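Side-chain contacts in ribosomal RNA small subunit methyltransferase E (Thermotoga maritima, PDB 1Z85), which probably methylates the N3 position of a specific uridine in 16S ribosomal RNA of the assembled small subunit, using S-adenosylmethionine as methyl donor: residues Val89-Gly94 against Glu104-Leu109; His117-Ser122 against Thr183-Pro188; Ile133-Ala138 against Pro148-Leu153. All blocks are in the same frame, centred on the assembly; numbering follows the deposited sequence.

Contact 1: residues Val89-Gly94 against Glu104-Leu109; sequences VVVPIG and EKCVEL
The chi1 of Cys106, -77°, sets its SG beside the backbone N and anti to the carbonyl carbon, and from there the sulfur reaches across to Val89 and Val91. Val89 has CG1 anti to the backbone N (chi1 179°) and CG2 beside that N, and both branches flank the approaching sulfur. SG lies 3.9 Å from Val89 CB and 3.9 Å from Val89 CG1, with Val89 CG2 only slightly farther from SG at 4.1 Å. Three near-equal distances show that the sulfur is seated against the whole branched end rather than against one methyl. Two residues along the strand, Val91 offers its CG2 branch to the same sulfur at 4.2 Å, a looser touch.

The contact is therefore apolar and rests on one helix residue set against two strand residues that face the same way, with a modest 91 Å² buried in all. Ile114 of the adjoining strand and Val111 also pack on Cys106. Another side of the helix carries the charges: Lys105 NZ forms a salt bridge with Glu108 OE1 at 2.9 Å, and Glu108 OE2 accepts hydrogen bonds from Thr218 and Arg215 of the second subunit. The helix thus links sheet to dimer partner. Strand 87-92, helix 96-108 and strand 113-117 form a beta-alpha-beta unit, part of the alpha/beta knot fold of SPOUT methyltransferases.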
loop_
_atom_site.group_PDB
_atom_site.type_symbol
_atom_site.label_atom_id
_atom_site.label_comp_id
_atom_site.label_asym_id
_atom_site.label_seq_id
_atom_site.Cartn_x
_atom_site.Cartn_y
_atom_site.Cartn_z
ATOM N N VAL B 89 -9.599 -7.833 -12.665
ATOM C CA VAL B 89 -9.914 -6.595 -11.981
ATOM C C VAL B 89 -10.455 -5.589 -12.991
ATOM O O VAL B 89 -9.885 -5.401 -14.057
ATOM C CB VAL B 89 -8.656 -6.040 -11.266
ATOM C CG1 VAL B 89 -8.940 -4.763 -10.575
ATOM C CG2 VAL B 89 -8.119 -7.060 -10.181
ATOM N N VAL B 90 -11.541 -4.917 -12.632
ATOM C CA VAL B 90 -12.038 -3.763 -13.394
ATOM C C VAL B 90 -11.456 -2.517 -12.764
ATOM O O VAL B 90 -11.729 -2.240 -11.579
ATOM C CB VAL B 90 -13.538 -3.658 -13.357
ATOM C CG1 VAL B 90 -13.996 -2.417 -14.071
ATOM C CG2 VAL B 90 -14.140 -4.909 -13.978
ATOM N N VAL B 91 -10.569 -1.863 -13.529
ATOM C CA VAL B 91 -9.893 -0.608 -13.170
ATOM C C VAL B 91 -10.659 0.578 -13.778
ATOM O O VAL B 91 -10.957 0.605 -14.986
ATOM C CB VAL B 91 -8.443 -0.632 -13.652
ATOM C CG1 VAL B 91 -7.711 0.745 -13.454
ATOM C CG2 VAL B 91 -7.672 -1.779 -12.939
ATOM N N PRO B 92 -11.059 1.539 -12.927
ATOM C CA PRO B 92 -11.724 2.716 -13.439
ATOM C C PRO B 92 -10.760 3.585 -14.248
ATOM O O PRO B 92 -9.598 3.765 -13.843
ATOM C CB PRO B 92 -12.200 3.444 -12.180
ATOM C CG PRO B 92 -11.293 2.953 -11.080
ATOM C CD PRO B 92 -10.905 1.552 -11.458
ATOM N N ILE B 93 -11.247 4.070 -15.392
ATOM C CA ILE B 93 -10.578 5.061 -16.208
ATOM C C ILE B 93 -10.797 6.418 -15.541
ATOM O O ILE B 93 -11.886 6.965 -15.577
ATOM C CB ILE B 93 -11.093 5.070 -17.645
ATOM C CG1 ILE B 93 -10.728 3.754 -18.340
ATOM C CG2 ILE B 93 -10.506 6.211 -18.403
ATOM C CD1 ILE B 93 -11.483 3.516 -19.669
ATOM N N GLY B 94 -9.742 6.903 -14.870
ATOM C CA GLY B 94 -9.801 8.126 -14.058
ATOM C C GLY B 94 -8.470 8.863 -14.099
ATOM O O GLY B 94 -7.717 8.723 -15.057
ATOM N N GLU B 104 -0.347 -0.940 -11.725
ATOM C CA GLU B 104 0.936 -1.439 -11.173
ATOM C C GLU B 104 0.714 -2.494 -10.118
ATOM O O GLU B 104 1.406 -3.528 -10.051
ATOM C CB GLU B 104 1.766 -0.275 -10.622
ATOM C CG GLU B 104 2.582 0.469 -11.723
ATOM C CD GLU B 104 3.321 1.782 -11.294
ATOM O OE1 GLU B 104 3.334 2.185 -10.096
ATOM O OE2 GLU B 104 3.858 2.428 -12.233
ATOM N N LYS B 105 -0.263 -2.227 -9.275
ATOM C CA LYS B 105 -0.695 -3.167 -8.218
ATOM C C LYS B 105 -1.290 -4.405 -8.747
ATOM O O LYS B 105 -1.070 -5.476 -8.198
ATOM C CB LYS B 105 -1.678 -2.480 -7.278
ATOM C CG LYS B 105 -0.999 -1.717 -6.113
ATOM C CD LYS B 105 0.277 -1.015 -6.552
ATOM C CE LYS B 105 1.355 -1.079 -5.536
ATOM N NZ LYS B 105 2.700 -0.670 -6.110
ATOM N N CYS B 106 -2.058 -4.304 -9.816
ATOM C CA CYS B 106 -2.545 -5.513 -10.494
ATOM C C CYS B 106 -1.438 -6.443 -11.003
ATOM O O CYS B 106 -1.539 -7.664 -10.900
ATOM C CB CYS B 106 -3.415 -5.134 -11.685
ATOM S SG CYS B 106 -5.070 -4.592 -11.264
ATOM N N VAL B 107 -0.383 -5.886 -11.585
ATOM C CA VAL B 107 0.796 -6.708 -11.961
ATOM C C VAL B 107 1.379 -7.343 -10.738
ATOM O O VAL B 107 1.628 -8.540 -10.684
ATOM C CB VAL B 107 1.918 -5.848 -12.637
ATOM C CG1 VAL B 107 3.127 -6.673 -12.994
ATOM C CG2 VAL B 107 1.391 -5.129 -13.867
ATOM N N GLU B 108 1.618 -6.516 -9.746
ATOM C CA GLU B 108 2.247 -6.936 -8.534
ATOM C C GLU B 108 1.560 -8.058 -7.783
ATOM O O GLU B 108 2.214 -8.924 -7.237
ATOM C CB GLU B 108 2.338 -5.738 -7.582
ATOM C CG GLU B 108 3.551 -5.748 -6.820
ATOM C CD GLU B 108 3.596 -4.689 -5.743
ATOM O OE1 GLU B 108 3.079 -3.577 -5.959
ATOM O OE2 GLU B 108 4.182 -5.012 -4.691
ATOM N N LEU B 109 0.244 -7.989 -7.723
ATOM C CA LEU B 109 -0.600 -8.879 -6.937
ATOM C C LEU B 109 -1.139 -10.070 -7.708
ATOM O O LEU B 109 -2.115 -10.719 -7.280
ATOM C CB LEU B 109 -1.799 -8.094 -6.346
ATOM C CG LEU B 109 -1.366 -6.973 -5.376
ATOM C CD1 LEU B 109 -2.513 -6.084 -4.971
ATOM C CD2 LEU B 109 -0.704 -7.578 -4.150
#

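Contact 2: residues His117-Ser122 against Thr183-Pro188; sequences HKFERS and TVVVGP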
loop_
_atom_site.group_PDB
_atom_site.type_symbol
_atom_site.label_atom_id
_atom_site.label_comp_id
_atom_site.label_asym_id
_atom_site.label_seq_id
_atom_site.Cartn_x
_atom_site.Cartn_y
_atom_site.Cartn_z
ATOM N N HIS B 117 -12.781 0.395 -17.416
ATOM C CA HIS B 117 -14.122 0.922 -17.556
ATOM C C HIS B 117 -14.234 2.418 -17.158
ATOM O O HIS B 117 -13.698 2.878 -16.175
ATOM C CB HIS B 117 -15.100 0.028 -16.738
ATOM C CG HIS B 117 -16.553 0.343 -16.964
ATOM N ND1 HIS B 117 -17.329 0.975 -16.011
ATOM C CD2 HIS B 117 -17.365 0.125 -18.026
ATOM C CE1 HIS B 117 -18.552 1.155 -16.491
ATOM N NE2 HIS B 117 -18.616 0.604 -17.693
ATOM N N LYS B 118 -14.919 3.174 -17.974
ATOM C CA LYS B 118 -15.222 4.545 -17.670
ATOM C C LYS B 118 -16.611 4.608 -16.968
ATOM O O LYS B 118 -17.692 4.473 -17.592
ATOM C CB LYS B 118 -15.199 5.343 -18.977
ATOM C CG LYS B 118 -15.200 6.900 -18.883
ATOM C CD LYS B 118 -15.865 7.425 -20.218
ATOM C CE LYS B 118 -15.669 8.919 -20.518
ATOM N NZ LYS B 118 -15.573 9.228 -22.017
ATOM N N PHE B 119 -16.580 4.826 -15.658
ATOM C CA PHE B 119 -17.829 4.892 -14.867
ATOM C C PHE B 119 -18.529 6.182 -15.208
ATOM O O PHE B 119 -17.902 7.090 -15.786
ATOM C CB PHE B 119 -17.535 4.763 -13.375
ATOM C CG PHE B 119 -17.076 3.372 -12.971
ATOM C CD1 PHE B 119 -15.741 2.977 -13.136
ATOM C CD2 PHE B 119 -17.961 2.461 -12.449
ATOM C CE1 PHE B 119 -15.315 1.714 -12.798
ATOM C CE2 PHE B 119 -17.534 1.189 -12.093
ATOM C CZ PHE B 119 -16.204 0.815 -12.268
ATOM N N GLU B 120 -19.818 6.280 -14.861
ATOM C CA GLU B 120 -20.650 7.398 -15.318
ATOM C C GLU B 120 -20.129 8.756 -14.837
ATOM O O GLU B 120 -20.216 9.750 -15.550
ATOM C CB GLU B 120 -22.141 7.193 -14.939
ATOM C CG GLU B 120 -22.868 6.181 -15.861
ATOM C CD GLU B 120 -24.290 5.723 -15.410
ATOM O OE1 GLU B 120 -24.844 6.173 -14.361
ATOM O OE2 GLU B 120 -24.853 4.866 -16.143
ATOM N N ARG B 121 -19.559 8.802 -13.640
ATOM C CA ARG B 121 -19.042 10.067 -13.115
ATOM C C ARG B 121 -17.651 10.508 -13.580
ATOM O O ARG B 121 -17.204 11.576 -13.156
ATOM C CB ARG B 121 -19.105 10.042 -11.594
ATOM C CG ARG B 121 -20.548 10.150 -11.122
ATOM C CD ARG B 121 -20.635 10.096 -9.656
ATOM N NE ARG B 121 -22.021 10.021 -9.198
ATOM C CZ ARG B 121 -22.350 9.901 -7.918
ATOM N NH1 ARG B 121 -21.405 9.834 -6.998
ATOM N NH2 ARG B 121 -23.616 9.832 -7.554
ATOM N N SER B 122 -16.990 9.726 -14.436
ATOM C CA SER B 122 -15.648 10.074 -14.959
ATOM C C SER B 122 -15.760 10.573 -16.375
ATOM O O SER B 122 -16.535 10.037 -17.129
ATOM C CB SER B 122 -14.744 8.872 -14.999
ATOM O OG SER B 122 -13.477 9.162 -15.568
ATOM N N THR B 183 -13.872 -11.765 -10.349
ATOM C CA THR B 183 -13.686 -10.396 -10.803
ATOM C C THR B 183 -13.834 -9.417 -9.644
ATOM O O THR B 183 -14.828 -9.478 -8.923
ATOM C CB THR B 183 -14.743 -10.055 -11.901
ATOM O OG1 THR B 183 -14.590 -10.990 -12.957
ATOM C CG2 THR B 183 -14.553 -8.677 -12.464
ATOM N N VAL B 184 -12.818 -8.562 -9.431
ATOM C CA VAL B 184 -12.913 -7.464 -8.486
ATOM C C VAL B 184 -13.136 -6.173 -9.259
ATOM O O VAL B 184 -12.402 -5.894 -10.182
ATOM C CB VAL B 184 -11.603 -7.275 -7.685
ATOM C CG1 VAL B 184 -11.812 -6.272 -6.585
ATOM C CG2 VAL B 184 -11.091 -8.624 -7.108
ATOM N N VAL B 185 -14.145 -5.408 -8.858
ATOM C CA VAL B 185 -14.564 -4.158 -9.498
ATOM C C VAL B 185 -14.139 -3.058 -8.546
ATOM O O VAL B 185 -14.751 -2.880 -7.504
ATOM C CB VAL B 185 -16.127 -4.118 -9.696
ATOM C CG1 VAL B 185 -16.630 -2.787 -10.250
ATOM C CG2 VAL B 185 -16.578 -5.210 -10.601
ATOM N N VAL B 186 -13.019 -2.384 -8.842
ATOM C CA VAL B 186 -12.620 -1.186 -8.090
ATOM C C VAL B 186 -13.491 0.045 -8.498
ATOM O O VAL B 186 -13.554 0.439 -9.656
ATOM C CB VAL B 186 -11.139 -0.860 -8.347
ATOM C CG1 VAL B 186 -10.732 0.401 -7.597
ATOM C CG2 VAL B 186 -10.237 -2.070 -7.973
ATOM N N GLY B 187 -14.104 0.686 -7.536
ATOM C CA GLY B 187 -15.001 1.799 -7.828
ATOM C C GLY B 187 -14.317 3.090 -8.243
ATOM O O GLY B 187 -13.121 3.320 -7.950
ATOM N N PRO B 188 -15.071 3.958 -8.935
ATOM C CA PRO B 188 -14.516 5.221 -9.396
ATOM C C PRO B 188 -14.346 6.281 -8.286
ATOM O O PRO B 188 -14.997 6.236 -7.246
ATOM C CB PRO B 188 -15.533 5.676 -10.436
ATOM C CG PRO B 188 -16.824 5.153 -9.939
ATOM C CD PRO B 188 -16.490 3.821 -9.287
#
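Phe119 and Pro188 meet where two loops leave the ends of strands 113-117 and 182-186 in the parallel sheet of the SPOUT alpha/beta knot fold. The Phe119 side chain can be traced outward atom by atom. Its CB already rests on the proline, 3.5 Å from Pro188 CG, and the ring begins equally close, with Phe119 CG 3.5 Å from the same Pro188 CG. Farther out the two ortho carbons divide the pyrrolidine between them: CD1 lies nearest Pro188 CB, while Phe119 CD2 approaches Pro188 CD at 3.7 Å. CE2 remains near Pro188 CD, whereas CE1 has moved on to the carbonyl oxygen of Val186. At the tip, Phe119 CZ is 3.7 Å from Val186 O. Phe119 CZ also meets Val185 CG1 at 4.2 Å, the methyl lying at the ring edge near its plane.

The evidence for a CH-pi contact is direct: Pro188 CD stands 3.8 Å from the centroid of the Phe119 ring, 13° off the ring normal. Putting a serine at Phe119 would probably leave Pro188 without this aromatic surface and open a gap between the two loops. Pro92 and Leu156 add further packing around the phenylalanine.

The backbone is held too, since a type I turn runs from Phe119 to Ser122, and Glu120 N hydrogen-bonds to Glu196 OE2 of helix 194-201. On the ring face opposite the proline, His117 ND1 sits over the centre, 3.6 Å above the plane of Phe119.

Contact 3: residues Ile133-Ala138 against Pro148-Leu153; sequences IVVREA and PKVSFL
The ring that meets Val135 here is the pyrrolidine of Pro148, and no aromatic or other planar side chain takes part. Val135 CG1 comes in obliquely over the CG-CD side of that ring, to one side of its mean plane and displaced outward, so it does not sit over the centre. It is 4.0 Å from Pro148 CD and the same 4.0 Å from Pro148 CG, so the methyl is equidistant from the two carbons.

The second branch of Val135 serves another partner. A chi1 of 165° turns CG1 to the proline and leaves CG2, beside the backbone N, for the strand valine: Val135 CG2 comes 4.1 Å from Val150 CG1. Here the two valines lie alongside each other, pointing opposite ways, and meet by one methyl each; Val150 uses the branch that is anti to its carbonyl carbon (chi1 -62°). One helix residue thus bridges the proline before the strand and the second residue within it. All the distances are those of ordinary van der Waals packing, and 112 Å² is buried in total.

Val135 also packs on Phe147 and on Ile103 of helix 96-108, while Val150 touches Leu128, Lys132 and Phe116. The contact so ties helix 128-142 to strand 149-152, which is outermost in the parallel sheet within this chain and hydrogen-bonds through its backbone to strand 113-117.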
loop_
_atom_site.group_PDB
_atom_site.type_symbol
_atom_site.label_atom_id
_atom_site.label_comp_id
_atom_site.label_asym_id
_atom_site.label_seq_id
_atom_site.Cartn_x
_atom_site.Cartn_y
_atom_site.Cartn_z
ATOM N N ILE B 133 2.560 -0.109 -21.478
ATOM C CA ILE B 133 3.885 0.270 -20.971
ATOM C C ILE B 133 3.976 0.195 -19.435
ATOM O O ILE B 133 5.021 -0.160 -18.877
ATOM C CB ILE B 133 4.285 1.672 -21.485
ATOM C CG1 ILE B 133 4.525 1.595 -23.001
ATOM C CG2 ILE B 133 5.563 2.211 -20.789
ATOM C CD1 ILE B 133 4.595 2.936 -23.641
ATOM N N VAL B 134 2.903 0.558 -18.737
ATOM C CA VAL B 134 2.929 0.573 -17.275
ATOM C C VAL B 134 3.025 -0.879 -16.834
ATOM O O VAL B 134 3.787 -1.209 -15.935
ATOM C CB VAL B 134 1.627 1.214 -16.655
ATOM C CG1 VAL B 134 1.641 1.083 -15.138
ATOM C CG2 VAL B 134 1.487 2.677 -17.001
ATOM N N VAL B 135 2.220 -1.742 -17.451
ATOM C CA VAL B 135 2.309 -3.196 -17.218
ATOM C C VAL B 135 3.705 -3.779 -17.499
ATOM O O VAL B 135 4.292 -4.497 -16.687
ATOM C CB VAL B 135 1.272 -3.936 -18.101
ATOM C CG1 VAL B 135 1.583 -5.427 -18.157
ATOM C CG2 VAL B 135 -0.135 -3.647 -17.576
ATOM N N ARG B 136 4.243 -3.454 -18.651
ATOM C CA ARG B 136 5.580 -3.905 -18.992
ATOM C C ARG B 136 6.579 -3.475 -17.913
ATOM O O ARG B 136 7.344 -4.263 -17.430
ATOM C CB ARG B 136 5.971 -3.328 -20.345
ATOM C CG ARG B 136 7.328 -3.764 -20.803
ATOM C CD ARG B 136 8.063 -2.673 -21.539
ATOM N NE ARG B 136 7.412 -2.425 -22.809
ATOM C CZ ARG B 136 8.021 -2.021 -23.920
ATOM N NH1 ARG B 136 9.341 -1.799 -23.968
ATOM N NH2 ARG B 136 7.282 -1.853 -25.007
ATOM N N GLU B 137 6.607 -2.199 -17.568
ATOM C CA GLU B 137 7.672 -1.714 -16.691
ATOM C C GLU B 137 7.516 -2.342 -15.320
ATOM O O GLU B 137 8.487 -2.758 -14.738
ATOM C CB GLU B 137 7.700 -0.170 -16.610
ATOM C CG GLU B 137 8.107 0.541 -17.961
ATOM C CD GLU B 137 9.545 0.224 -18.468
ATOM O OE1 GLU B 137 10.295 -0.543 -17.828
ATOM O OE2 GLU B 137 9.941 0.744 -19.523
ATOM N N ALA B 138 6.286 -2.448 -14.833
ATOM C CA ALA B 138 6.013 -3.137 -13.548
ATOM C C ALA B 138 6.409 -4.610 -13.549
ATOM O O ALA B 138 7.068 -5.101 -12.623
ATOM C CB ALA B 138 4.537 -3.007 -13.171
ATOM N N PRO B 148 -0.224 -9.599 -17.278
ATOM C CA PRO B 148 -1.668 -9.517 -17.416
ATOM C C PRO B 148 -2.067 -8.931 -18.771
ATOM O O PRO B 148 -1.351 -8.095 -19.329
ATOM C CB PRO B 148 -2.101 -8.561 -16.288
ATOM C CG PRO B 148 -0.893 -7.764 -15.979
ATOM C CD PRO B 148 0.253 -8.710 -16.213
ATOM N N LYS B 149 -3.210 -9.387 -19.275
ATOM C CA LYS B 149 -3.810 -8.835 -20.453
ATOM C C LYS B 149 -4.550 -7.571 -20.041
ATOM O O LYS B 149 -4.908 -7.445 -18.889
ATOM C CB LYS B 149 -4.820 -9.817 -21.070
ATOM C CG LYS B 149 -4.389 -11.266 -21.211
ATOM C CD LYS B 149 -3.093 -11.475 -21.978
ATOM C CE LYS B 149 -2.834 -12.992 -22.219
ATOM N NZ LYS B 149 -1.423 -13.330 -22.628
ATOM N N VAL B 150 -4.743 -6.636 -20.985
ATOM C CA VAL B 150 -5.536 -5.412 -20.780
ATOM C C VAL B 150 -6.608 -5.327 -21.870
ATOM O O VAL B 150 -6.364 -5.699 -22.995
ATOM C CB VAL B 150 -4.671 -4.115 -20.759
ATOM C CG1 VAL B 150 -3.650 -4.152 -19.565
ATOM C CG2 VAL B 150 -3.973 -3.904 -22.078
ATOM N N SER B 151 -7.820 -4.923 -21.476
ATOM C CA SER B 151 -8.955 -4.802 -22.359
ATOM C C SER B 151 -9.794 -3.596 -21.917
ATOM O O SER B 151 -9.633 -3.073 -20.778
ATOM C CB SER B 151 -9.822 -6.050 -22.249
ATOM O OG SER B 151 -9.069 -7.219 -22.545
ATOM N N PHE B 152 -10.642 -3.132 -22.826
ATOM C CA PHE B 152 -11.700 -2.202 -22.480
ATOM C C PHE B 152 -12.914 -3.026 -22.070
ATOM O O PHE B 152 -13.053 -4.178 -22.466
ATOM C CB PHE B 152 -12.080 -1.300 -23.641
ATOM C CG PHE B 152 -10.980 -0.384 -24.115
ATOM C CD1 PHE B 152 -10.584 0.688 -23.342
ATOM C CD2 PHE B 152 -10.387 -0.570 -25.387
ATOM C CE1 PHE B 152 -9.606 1.543 -23.779
ATOM C CE2 PHE B 152 -9.390 0.301 -25.834
ATOM C CZ PHE B 152 -8.992 1.357 -25.006
ATOM N N LEU B 153 -13.788 -2.454 -21.257
ATOM C CA LEU B 153 -15.021 -3.137 -20.845
ATOM C C LEU B 153 -16.168 -2.165 -21.059
ATOM O O LEU B 153 -16.151 -1.056 -20.489
ATOM C CB LEU B 153 -14.923 -3.502 -19.342
ATOM C CG LEU B 153 -16.194 -4.187 -18.784
ATOM C CD1 LEU B 153 -16.363 -5.549 -19.412
ATOM C CD2 LEU B 153 -16.219 -4.271 -17.289
#

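Overall arrangement
All three contacts belong to the methyltransferase domain and reach one parallel sheet. Contact 1 closes along the chain before the others open; contact 3 is nested inside the loop closed by contact 2. Centres of contacts 1 and 3 are about 8 Å apart, with helices 96-108 and 128-142 packing through Val107 and Ala138. Contacts 1 and 2, about 11 Å apart, lie on neighbouring strands 87-92 and 182-186; a probable hydrogen bond joins Ile93 O to Ser122 OG (2.7 Å). Contacts 2 and 3 lie about 16 Å apart. Contacts 1 and 3 each pack a helix on the sheet within successive beta-alpha-beta units, whereas contact 2 joins the loops after strands 113-117 and 182-186.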